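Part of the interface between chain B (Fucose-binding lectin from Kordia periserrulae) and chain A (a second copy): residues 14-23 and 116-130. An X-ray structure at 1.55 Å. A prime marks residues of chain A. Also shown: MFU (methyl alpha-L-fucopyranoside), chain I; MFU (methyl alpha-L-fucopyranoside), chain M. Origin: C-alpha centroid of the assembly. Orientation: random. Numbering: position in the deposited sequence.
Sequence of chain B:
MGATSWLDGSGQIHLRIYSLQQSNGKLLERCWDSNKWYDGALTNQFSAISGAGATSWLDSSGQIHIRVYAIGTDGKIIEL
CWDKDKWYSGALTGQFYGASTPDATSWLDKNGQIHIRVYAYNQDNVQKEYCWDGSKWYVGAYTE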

# COMPACT_ATOMS: atom_id res chain seq x y z
N HIS B 14 -17.94 18.50 15.50
CA HIS B 14 -16.59 18.18 15.97
C HIS B 14 -16.05 17.16 15.00
O HIS B 14 -16.75 16.16 14.78
CB HIS B 14 -16.60 17.64 17.40
CG HIS B 14 -17.15 18.64 18.36
ND1 HIS B 14 -16.30 19.47 19.08
CD2 HIS B 14 -18.41 18.99 18.64
CE1 HIS B 14 -17.08 20.31 19.81
NE2 HIS B 14 -18.34 20.08 19.54
N LEU B 15 -14.86 17.37 14.49
CA LEU B 15 -14.23 16.43 13.54
C LEU B 15 -12.96 15.90 14.19
O LEU B 15 -12.21 16.68 14.85
CB LEU B 15 -13.89 17.13 12.23
CG LEU B 15 -14.98 17.87 11.48
CD1 LEU B 15 -14.42 18.65 10.29
CD2 LEU B 15 -16.06 16.90 11.03
N ARG B 16 -12.64 14.65 13.98
CA ARG B 16 -11.38 14.05 14.45
C ARG B 16 -10.84 13.24 13.28
O ARG B 16 -11.53 12.29 12.84
CB ARG B 16 -11.49 13.21 15.70
CG ARG B 16 -11.98 13.94 16.93
CD ARG B 16 -10.93 14.89 17.44
NE ARG B 16 -11.32 15.60 18.69
CZ ARG B 16 -12.02 16.70 18.73
NH1 ARG B 16 -12.50 17.29 17.64
NH2 ARG B 16 -12.31 17.23 19.92
N ILE B 17 -9.63 13.60 12.82
CA ILE B 17 -9.03 12.98 11.61
C ILE B 17 -7.73 12.33 12.06
O ILE B 17 -6.83 13.02 12.58
CB ILE B 17 -8.82 14.03 10.53
CG1 ILE B 17 -10.06 14.88 10.25
CG2 ILE B 17 -8.22 13.39 9.30
CD1 ILE B 17 -11.28 14.12 9.85
N TYR B 18 -7.60 11.03 11.83
CA TYR B 18 -6.46 10.22 12.29
C TYR B 18 -5.61 9.80 11.10
O TYR B 18 -6.20 9.29 10.10
CB TYR B 18 -6.94 9.01 13.10
CG TYR B 18 -7.76 9.42 14.29
CD1 TYR B 18 -7.14 9.75 15.47
CD2 TYR B 18 -9.13 9.53 14.21
CE1 TYR B 18 -7.88 10.19 16.57
CE2 TYR B 18 -9.88 9.95 15.28
CZ TYR B 18 -9.22 10.33 16.47
OH TYR B 18 -9.93 10.85 17.53
N SER B 19 -4.31 9.98 11.21
CA SER B 19 -3.41 9.64 10.08
C SER B 19 -2.08 9.14 10.62
O SER B 19 -1.73 9.45 11.76
CB SER B 19 -3.29 10.73 9.10
OG SER B 19 -2.68 11.88 9.67
N LEU B 20 -1.35 8.42 9.79
CA LEU B 20 -0.00 7.90 10.15
C LEU B 20 1.03 8.89 9.64
O LEU B 20 1.07 9.15 8.42
CB LEU B 20 0.22 6.52 9.58
CG LEU B 20 1.59 5.92 9.87
CD1 LEU B 20 1.79 5.74 11.37
CD2 LEU B 20 1.76 4.61 9.14
N GLN B 21 1.84 9.46 10.52
CA GLN B 21 2.81 10.49 10.10
C GLN B 21 4.00 9.85 9.36
O GLN B 21 4.64 8.94 9.91
CB GLN B 21 3.29 11.32 11.28
CG GLN B 21 2.17 12.07 11.91
CD GLN B 21 2.56 12.71 13.21
OE1 GLN B 21 2.97 13.87 13.19
NE2 GLN B 21 2.42 12.00 14.32
N GLN B 22 4.25 10.36 8.17
CA GLN B 22 5.40 9.89 7.35
C GLN B 22 6.70 10.19 8.09
O GLN B 22 7.64 9.39 7.91
CB GLN B 22 5.33 10.53 5.96
CG GLN B 22 4.17 10.07 5.09
CD GLN B 22 3.91 10.98 3.88
OE1 GLN B 22 4.49 12.08 3.79
NE2 GLN B 22 3.06 10.50 2.98
N SER B 23 6.76 11.23 8.91
CA SER B 23 8.02 11.68 9.56
C SER B 23 8.42 10.80 10.74
O SER B 23 9.63 10.80 11.11
CB SER B 23 7.90 13.11 9.99
OG SER B 23 6.92 13.20 11.07
C1 MFU I . -15.17 24.03 6.67
C2 MFU I . -13.77 23.50 6.41
C3 MFU I . -13.12 23.06 7.70
C4 MFU I . -13.93 22.13 8.48
C5 MFU I . -15.30 22.77 8.70
C6 MFU I . -16.25 21.95 9.46
O1 MFU I . -14.85 25.21 7.40
O2 MFU I . -13.00 24.45 5.67
O3 MFU I . -11.80 22.53 7.37
O4 MFU I . -14.24 20.91 7.69
O5 MFU I . -15.89 23.20 7.47
CM MFU I . -15.99 26.00 7.65
C1 MFU M . -9.65 16.67 22.50
C2 MFU M . -8.48 15.78 22.02
C3 MFU M . -8.60 14.37 22.47
C4 MFU M . -9.94 13.80 22.03
C5 MFU M . -11.00 14.69 22.64
C6 MFU M . -12.45 14.33 22.28
O1 MFU M . -9.46 16.69 23.89
O2 MFU M . -7.26 16.37 22.53
O3 MFU M . -7.48 13.61 22.03
O4 MFU M . -10.08 13.89 20.61
O5 MFU M . -10.90 16.02 22.17
CM MFU M . -10.46 17.64 24.39
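Chain A 116-130: IRVYAYNQDNVQKEY

Chain A lays a β-hairpin against strand 14-20 of chain B. Its strands 116-121 and 127-130 pair through backbone hydrogen bonds such as Val118′ N to Tyr130′ O (2.9 Å), and a type I turn from Asn122′ to Asn125′ joins them. Strand 116-121 runs nearly parallel to strand 14-20, with a signed crossing angle of -15° and an axial approach of 10.0 Å. That spacing is too wide for backbone pairing, so side chains make the contact. The CA atoms of Leu15 and Arg117′ lie 9.3 Å apart, those of Ile17 and Tyr119′ 8.5 Å.

The apolar contact centres on Ile17, whose CD1 sits 3.7 Å from the Tyr119′ ring centroid and 27° off its normal, a CH-pi contact over the face. Leu15 CD1 approaches Tyr119′ OH at 3.7 Å. Leu15 CD1 also lies 3.4 Å from MFU (chain I) O4, the sugar held by Arg117′ and Glu129′.

Direct hydrogen bonding lies near the turn, where two amides pair reciprocally: Gln22 NE2 donates to Asn125′ OD1 (2.8 Å, 178°) and Asn125′ ND2 to Gln22 OE1 (2.9 Å, 170°). Ser19 OG lies 3.2 Å from Gln127′ NE2.

Two waters extend the polar contact from Tyr121′ OH: one, 3.0 Å from it, accepts from Gln22 N (2.9 Å); the other, 2.5 Å from it, donates to Leu20 O (2.6 Å).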

# COMPACT_ATOMS: atom_id res chain seq x y z
N ILE A 116 -20.67 16.91 4.10
CA ILE A 116 -19.72 15.79 3.95
C ILE A 116 -18.30 16.31 3.90
O ILE A 116 -18.06 17.37 3.32
CB ILE A 116 -20.06 14.99 2.67
CG1 ILE A 116 -21.54 14.63 2.56
CG2 ILE A 116 -19.15 13.75 2.56
CD1 ILE A 116 -21.91 14.11 1.20
N ARG A 117 -17.41 15.58 4.53
CA ARG A 117 -15.96 15.88 4.44
C ARG A 117 -15.25 14.60 4.01
O ARG A 117 -15.46 13.53 4.63
CB ARG A 117 -15.46 16.38 5.80
CG ARG A 117 -16.16 17.66 6.30
CD ARG A 117 -15.80 18.84 5.42
NE ARG A 117 -16.37 20.10 5.93
CZ ARG A 117 -17.57 20.58 5.55
NH1 ARG A 117 -18.37 19.90 4.73
NH2 ARG A 117 -17.98 21.75 6.04
N VAL A 118 -14.42 14.73 2.99
CA VAL A 118 -13.67 13.60 2.40
C VAL A 118 -12.18 13.95 2.49
O VAL A 118 -11.82 15.09 2.17
CB VAL A 118 -14.07 13.40 0.94
CG1 VAL A 118 -13.24 12.29 0.31
CG2 VAL A 118 -15.56 13.07 0.84
N TYR A 119 -11.34 13.00 2.90
CA TYR A 119 -9.91 13.27 3.12
C TYR A 119 -9.10 12.25 2.31
O TYR A 119 -9.39 11.06 2.37
CB TYR A 119 -9.56 13.13 4.60
CG TYR A 119 -10.35 14.07 5.46
CD1 TYR A 119 -11.63 13.74 5.87
CD2 TYR A 119 -9.84 15.33 5.85
CE1 TYR A 119 -12.41 14.61 6.61
CE2 TYR A 119 -10.60 16.18 6.60
CZ TYR A 119 -11.88 15.83 6.97
OH TYR A 119 -12.71 16.68 7.66
N ALA A 120 -8.11 12.75 1.58
CA ALA A 120 -7.19 11.86 0.85
C ALA A 120 -5.93 12.62 0.52
O ALA A 120 -5.96 13.83 0.21
CB ALA A 120 -7.83 11.36 -0.43
N TYR A 121 -4.81 11.89 0.43
CA TYR A 121 -3.61 12.48 -0.16
C TYR A 121 -3.85 12.78 -1.64
O TYR A 121 -4.52 12.00 -2.31
CB TYR A 121 -2.43 11.54 0.01
CG TYR A 121 -1.76 11.59 1.36
CD1 TYR A 121 -0.75 12.51 1.61
CD2 TYR A 121 -2.12 10.73 2.37
CE1 TYR A 121 -0.07 12.52 2.81
CE2 TYR A 121 -1.43 10.71 3.58
CZ TYR A 121 -0.42 11.64 3.80
OH TYR A 121 0.24 11.65 5.00
N ASN A 122 -3.19 13.81 -2.14
CA ASN A 122 -3.22 14.11 -3.58
C ASN A 122 -1.87 13.77 -4.21
O ASN A 122 -1.00 13.13 -3.57
CB ASN A 122 -3.71 15.54 -3.84
CG ASN A 122 -2.69 16.60 -3.51
OD1 ASN A 122 -1.54 16.29 -3.13
ND2 ASN A 122 -3.10 17.87 -3.70
N GLN A 123 -1.73 14.14 -5.47
CA GLN A 123 -0.56 13.74 -6.26
C GLN A 123 0.72 14.39 -5.71
O GLN A 123 1.81 13.89 -5.99
CB GLN A 123 -0.77 14.13 -7.74
CG GLN A 123 -0.75 15.62 -8.04
CD GLN A 123 -2.00 16.42 -7.76
OE1 GLN A 123 -2.96 16.00 -7.09
NE2 GLN A 123 -2.04 17.59 -8.38
N ASP A 124 0.61 15.51 -4.99
CA ASP A 124 1.74 16.22 -4.39
C ASP A 124 2.05 15.72 -2.97
O ASP A 124 2.84 16.36 -2.26
CB ASP A 124 1.47 17.71 -4.40
CG ASP A 124 1.40 18.28 -5.80
OD1 ASP A 124 2.25 17.97 -6.61
OD2 ASP A 124 0.45 19.07 -6.05
N ASN A 125 1.44 14.61 -2.54
CA ASN A 125 1.64 14.05 -1.19
C ASN A 125 1.18 15.06 -0.12
O ASN A 125 1.80 15.17 0.95
CB ASN A 125 3.10 13.62 -0.96
CG ASN A 125 3.27 12.91 0.37
OD1 ASN A 125 2.43 12.05 0.69
ND2 ASN A 125 4.32 13.24 1.13
N VAL A 126 0.09 15.76 -0.40
CA VAL A 126 -0.56 16.65 0.55
C VAL A 126 -1.90 16.03 0.93
O VAL A 126 -2.68 15.67 0.03
CB VAL A 126 -0.75 18.06 0.00
CG1 VAL A 126 -1.40 18.96 1.03
CG2 VAL A 126 0.60 18.66 -0.43
N GLN A 127 -2.14 15.95 2.24
CA GLN A 127 -3.46 15.49 2.71
C GLN A 127 -4.47 16.62 2.45
O GLN A 127 -4.24 17.77 2.97
CB GLN A 127 -3.45 15.24 4.20
CG GLN A 127 -2.51 14.17 4.71
CD GLN A 127 -2.75 13.86 6.18
OE1 GLN A 127 -3.64 14.42 6.81
NE2 GLN A 127 -1.96 12.95 6.75
N LYS A 128 -5.51 16.35 1.71
CA LYS A 128 -6.52 17.34 1.36
C LYS A 128 -7.85 16.95 1.96
O LYS A 128 -8.18 15.76 2.05
CB LYS A 128 -6.66 17.45 -0.16
CG LYS A 128 -5.46 18.00 -0.88
CD LYS A 128 -5.17 19.43 -0.46
CE LYS A 128 -4.32 20.19 -1.44
NZ LYS A 128 -4.17 21.62 -1.03
N GLU A 129 -8.66 17.98 2.25
CA GLU A 129 -10.06 17.83 2.68
C GLU A 129 -10.94 18.43 1.59
O GLU A 129 -10.70 19.58 1.19
CB GLU A 129 -10.27 18.58 3.98
CG GLU A 129 -11.70 18.63 4.49
CD GLU A 129 -11.88 19.58 5.67
OE1 GLU A 129 -11.45 20.75 5.50
OE2 GLU A 129 -12.44 19.17 6.72
N TYR A 130 -11.95 17.67 1.16
CA TYR A 130 -12.95 18.14 0.21
C TYR A 130 -14.28 18.21 0.93
O TYR A 130 -14.63 17.33 1.72
CB TYR A 130 -12.99 17.20 -1.01
CG TYR A 130 -11.64 17.00 -1.61
CD1 TYR A 130 -11.00 18.04 -2.25
CD2 TYR A 130 -10.98 15.79 -1.49
CE1 TYR A 130 -9.72 17.88 -2.76
CE2 TYR A 130 -9.69 15.63 -2.00
CZ TYR A 130 -9.06 16.68 -2.62
OH TYR A 130 -7.80 16.57 -3.16
O HOH W 1 2.45 12.29 7.00
O HOH W 2 -0.57 9.86 6.57